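Uncharacterized protein (Bacteroides uniformis, PDB 4IYK) is of unknown function but probably binds carbohydrate, and joins a transthyretin-like N-terminal domain to an E-set-like C-terminal one. Local coordinates at residues A[123-128]-A[137-142]. Sequence-based numbering, arbitrary orientation.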
ATOM      1  N   ALA A 123       0.881  10.824 -14.223  1.00 30.70           N
ATOM      2  CA  ALA A 123       1.559   9.664 -13.659  1.00 29.38           C
ATOM      3  C   ALA A 123       1.864   8.675 -14.776  1.00 34.41           C
ATOM      4  O   ALA A 123       1.018   8.453 -15.639  1.00 34.00           O
ATOM      5  CB  ALA A 123       0.692   9.009 -12.587  1.00 28.89           C
ATOM      6  N   THR A 124       3.102   8.168 -14.824  1.00 31.95           N
ATOM      7  CA  THR A 124       3.543   7.164 -15.798  1.00 33.70           C
ATOM      8  C   THR A 124       4.223   6.062 -15.017  1.00 36.10           C
ATOM      9  O   THR A 124       4.896   6.330 -14.012  1.00 35.47           O
ATOM     10  CB  THR A 124       4.422   7.744 -16.921  1.00 45.79           C
ATOM     11  OG1 THR A 124       5.566   8.375 -16.351  1.00 49.71           O
ATOM     12  CG2 THR A 124       3.664   8.707 -17.825  1.00 41.61           C
ATOM     13  N   PHE A 125       3.987   4.813 -15.435  1.00 32.84           N
ATOM     14  CA  PHE A 125       4.467   3.640 -14.717  1.00 31.45           C
ATOM     15  C   PHE A 125       4.207   2.351 -15.492  1.00 37.12           C
ATOM     16  O   PHE A 125       3.437   2.314 -16.453  1.00 39.27           O
ATOM     17  CB  PHE A 125       3.783   3.540 -13.304  1.00 30.75           C
ATOM     18  CG  PHE A 125       2.268   3.471 -13.323  1.00 31.27           C
ATOM     19  CD1 PHE A 125       1.500   4.627 -13.445  1.00 32.75           C
ATOM     20  CD2 PHE A 125       1.608   2.248 -13.230  1.00 33.75           C
ATOM     21  CE1 PHE A 125       0.099   4.558 -13.477  1.00 32.94           C
ATOM     22  CE2 PHE A 125       0.204   2.188 -13.239  1.00 35.72           C
ATOM     23  CZ  PHE A 125      -0.536   3.342 -13.352  1.00 32.51           C
ATOM     24  N   SER A 126       4.852   1.291 -15.027  1.00 33.08           N
ATOM     25  CA  SER A 126       4.713  -0.079 -15.478  1.00 34.00           C
ATOM     26  C   SER A 126       4.309  -0.917 -14.286  1.00 37.89           C
ATOM     27  O   SER A 126       4.427  -0.466 -13.145  1.00 36.13           O
ATOM     28  CB  SER A 126       6.026  -0.580 -16.088  1.00 39.49           C
ATOM     29  OG  SER A 126       6.137  -0.116 -17.421  1.00 53.70           O
ATOM     30  N   LEU A 127       3.881  -2.152 -14.539  1.00 37.11           N
ATOM     31  CA  LEU A 127       3.450  -3.079 -13.499  1.00 36.54           C
ATOM     32  C   LEU A 127       4.065  -4.435 -13.707  1.00 40.94           C
ATOM     33  O   LEU A 127       4.297  -4.861 -14.841  1.00 42.26           O
ATOM     34  CB  LEU A 127       1.914  -3.216 -13.440  1.00 36.04           C
ATOM     35  CG  LEU A 127       1.104  -1.935 -13.180  1.00 38.01           C
ATOM     36  CD1 LEU A 127      -0.375  -2.198 -13.338  1.00 39.67           C
ATOM     37  CD2 LEU A 127       1.367  -1.359 -11.812  1.00 34.71           C
ATOM     38  N   GLU A 128       4.301  -5.117 -12.595  1.00 36.46           N
ATOM     39  CA  GLU A 128       4.862  -6.449 -12.559  1.00 38.30           C
ATOM     40  C   GLU A 128       3.990  -7.294 -11.635  1.00 39.80           C
ATOM     41  O   GLU A 128       3.641  -6.857 -10.546  1.00 37.54           O
ATOM     42  CB  GLU A 128       6.307  -6.328 -12.079  1.00 39.51           C
ATOM     43  CG  GLU A 128       7.114  -7.595 -12.020  1.00 52.03           C
ATOM     44  CD  GLU A 128       8.494  -7.295 -11.464  1.00 76.20           C
ATOM     45  OE1 GLU A 128       9.195  -6.434 -12.044  1.00 62.46           O
ATOM     46  OE2 GLU A 128       8.841  -7.864 -10.403  1.00 68.90           O
ATOM     47  N   LYS A 137      -7.139  -5.331 -12.007  1.00 37.01           N
ATOM     48  CA  LYS A 137      -8.540  -4.917 -11.878  1.00 36.16           C
ATOM     49  C   LYS A 137      -8.671  -3.386 -12.000  1.00 39.19           C
ATOM     50  O   LYS A 137      -9.541  -2.909 -12.728  1.00 39.79           O
ATOM     51  CB  LYS A 137      -9.105  -5.410 -10.533  1.00 38.19           C
ATOM     52  CG  LYS A 137     -10.623  -5.383 -10.429  1.00 55.23           C
ATOM     53  CD  LYS A 137     -11.074  -5.836  -9.045  1.00 78.92           C
ATOM     54  CE  LYS A 137     -12.563  -5.670  -8.820  1.00100.08           C
ATOM     55  NZ  LYS A 137     -12.942  -5.896  -7.400  1.00113.13           N
ATOM     56  N   GLU A 138      -7.826  -2.621 -11.290  1.00 33.34           N
ATOM     57  CA  GLU A 138      -7.873  -1.153 -11.305  1.00 32.69           C
ATOM     58  C   GLU A 138      -6.500  -0.481 -11.209  1.00 34.85           C
ATOM     59  O   GLU A 138      -5.583  -1.021 -10.587  1.00 33.08           O
ATOM     60  CB  GLU A 138      -8.714  -0.617 -10.123  1.00 33.52           C
ATOM     61  CG  GLU A 138     -10.195  -0.989 -10.099  1.00 45.71           C
ATOM     62  CD  GLU A 138     -10.972  -0.534  -8.877  1.00 59.00           C
ATOM     63  OE1 GLU A 138     -10.543   0.443  -8.223  1.00 46.07           O
ATOM     64  OE2 GLU A 138     -12.011  -1.158  -8.568  1.00 56.07           O
ATOM     65  N   ILE A 139      -6.404   0.756 -11.750  1.00 31.04           N
ATOM     66  CA  ILE A 139      -5.242   1.649 -11.599  1.00 28.71           C
ATOM     67  C   ILE A 139      -5.802   3.032 -11.223  1.00 31.87           C
ATOM     68  O   ILE A 139      -6.881   3.435 -11.700  1.00 30.19           O
ATOM     69  CB  ILE A 139      -4.215   1.698 -12.775  1.00 31.22           C
ATOM     70  CG1 ILE A 139      -4.875   2.098 -14.117  1.00 31.49           C
ATOM     71  CG2 ILE A 139      -3.418   0.380 -12.869  1.00 31.98           C
ATOM     72  CD1 ILE A 139      -3.910   2.614 -15.220  1.00 31.02           C
ATOM     73  N   GLN A 140      -5.100   3.728 -10.314  1.00 27.02           N
ATOM     74  CA  GLN A 140      -5.561   5.017  -9.853  1.00 25.49           C
ATOM     75  C   GLN A 140      -4.431   5.867  -9.334  1.00 27.86           C
ATOM     76  O   GLN A 140      -3.493   5.364  -8.691  1.00 25.33           O
ATOM     77  CB  GLN A 140      -6.633   4.842  -8.753  1.00 25.78           C
ATOM     78  CG  GLN A 140      -7.317   6.155  -8.347  1.00 27.29           C
ATOM     79  CD  GLN A 140      -8.651   5.923  -7.693  1.00 29.26           C
ATOM     80  OE1 GLN A 140      -9.078   4.802  -7.464  1.00 29.11           O
ATOM     81  NE2 GLN A 140      -9.296   6.975  -7.302  1.00 25.73           N
ATOM     82  N   LEU A 141      -4.541   7.181  -9.618  1.00 25.23           N
ATOM     83  CA  LEU A 141      -3.648   8.201  -9.111  1.00 24.49           C
ATOM     84  C   LEU A 141      -4.373   8.879  -7.960  1.00 27.92           C
ATOM     85  O   LEU A 141      -5.256   9.714  -8.180  1.00 26.55           O
ATOM     86  CB  LEU A 141      -3.202   9.204 -10.212  1.00 24.40           C
ATOM     87  CG  LEU A 141      -2.229  10.321  -9.774  1.00 26.66           C
ATOM     88  CD1 LEU A 141      -0.930   9.742  -9.162  1.00 24.99           C
ATOM     89  CD2 LEU A 141      -1.893  11.254 -10.956  1.00 27.02           C
ATOM     90  N   PHE A 142      -4.056   8.456  -6.720  1.00 24.56           N
ATOM     91  CA  PHE A 142      -4.697   9.033  -5.540  1.00 23.37           C
ATOM     92  C   PHE A 142      -4.071  10.359  -5.196  1.00 25.78           C
ATOM     93  O   PHE A 142      -2.867  10.532  -5.362  1.00 25.25           O
ATOM     94  CB  PHE A 142      -4.640   8.077  -4.337  1.00 24.70           C
ATOM     95  CG  PHE A 142      -5.355   6.772  -4.592  1.00 25.74           C
ATOM     96  CD1 PHE A 142      -6.747   6.690  -4.496  1.00 26.17           C
ATOM     97  CD2 PHE A 142      -4.646   5.634  -4.987  1.00 25.43           C
ATOM     98  CE1 PHE A 142      -7.408   5.472  -4.719  1.00 27.67           C
ATOM     99  CE2 PHE A 142      -5.310   4.417  -5.216  1.00 27.63           C
ATOM    100  CZ  PHE A 142      -6.689   4.351  -5.102  1.00 26.62           C
TER
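Ile139 meets both Phe125 and Leu127 across the interior of the C-terminal domain, a compact case of how two facing beta-sheets close on each other through alternate residues. The far end of the Phe125 ring does the touching: CZ lies 3.9 Å from Ile139 CD1, and the neighbouring CE2 is 4.1 Å from Ile139 CG2, so two methyls of the isoleucine meet adjacent atoms of the ring's outer end. The isoleucine comes at the ring obliquely. Ile139 CG2 also reaches the next side chain along, coming within 4.0 Å of Leu127 CD1. With CG1 set between the backbone N and the carbonyl carbon (chi1 57°), CG2 falls beside the N, and the beta-branched side chain can offer CD1 to the phenylalanine and CG2 to both partners. At the other end of the contact the short Ala123 is answered by a longer reach from Leu141, whose two methyls both close on Ala123 CB, CD2 at 3.8 Å and CD1 at 3.9 Å.

Behind these side chains, strands 120-129 and 135-144 belong to different sheets; the axes of segments 123-128 and 137-142 come no closer than 9.1 Å and run at 142°, roughly antiparallel. Strand 120-129 is held by its own sheet, where Ala123 and Phe125 bond through the backbone to Leu180 and Tyr178, residues that the Ile139 side chain also touches. Phe125 further rests on Val109 and Leu127 on Ile107, while Leu141 packs on Ile182. Such face-to-face sheets are consistent with the immunoglobulin-like sandwich of the E-set clan. Since only apolar carbons touch across the interface, its cohesion rests on dispersion and the exclusion of water, while strand 120-129 finds its backbone hydrogen bonds with its own sheet neighbours.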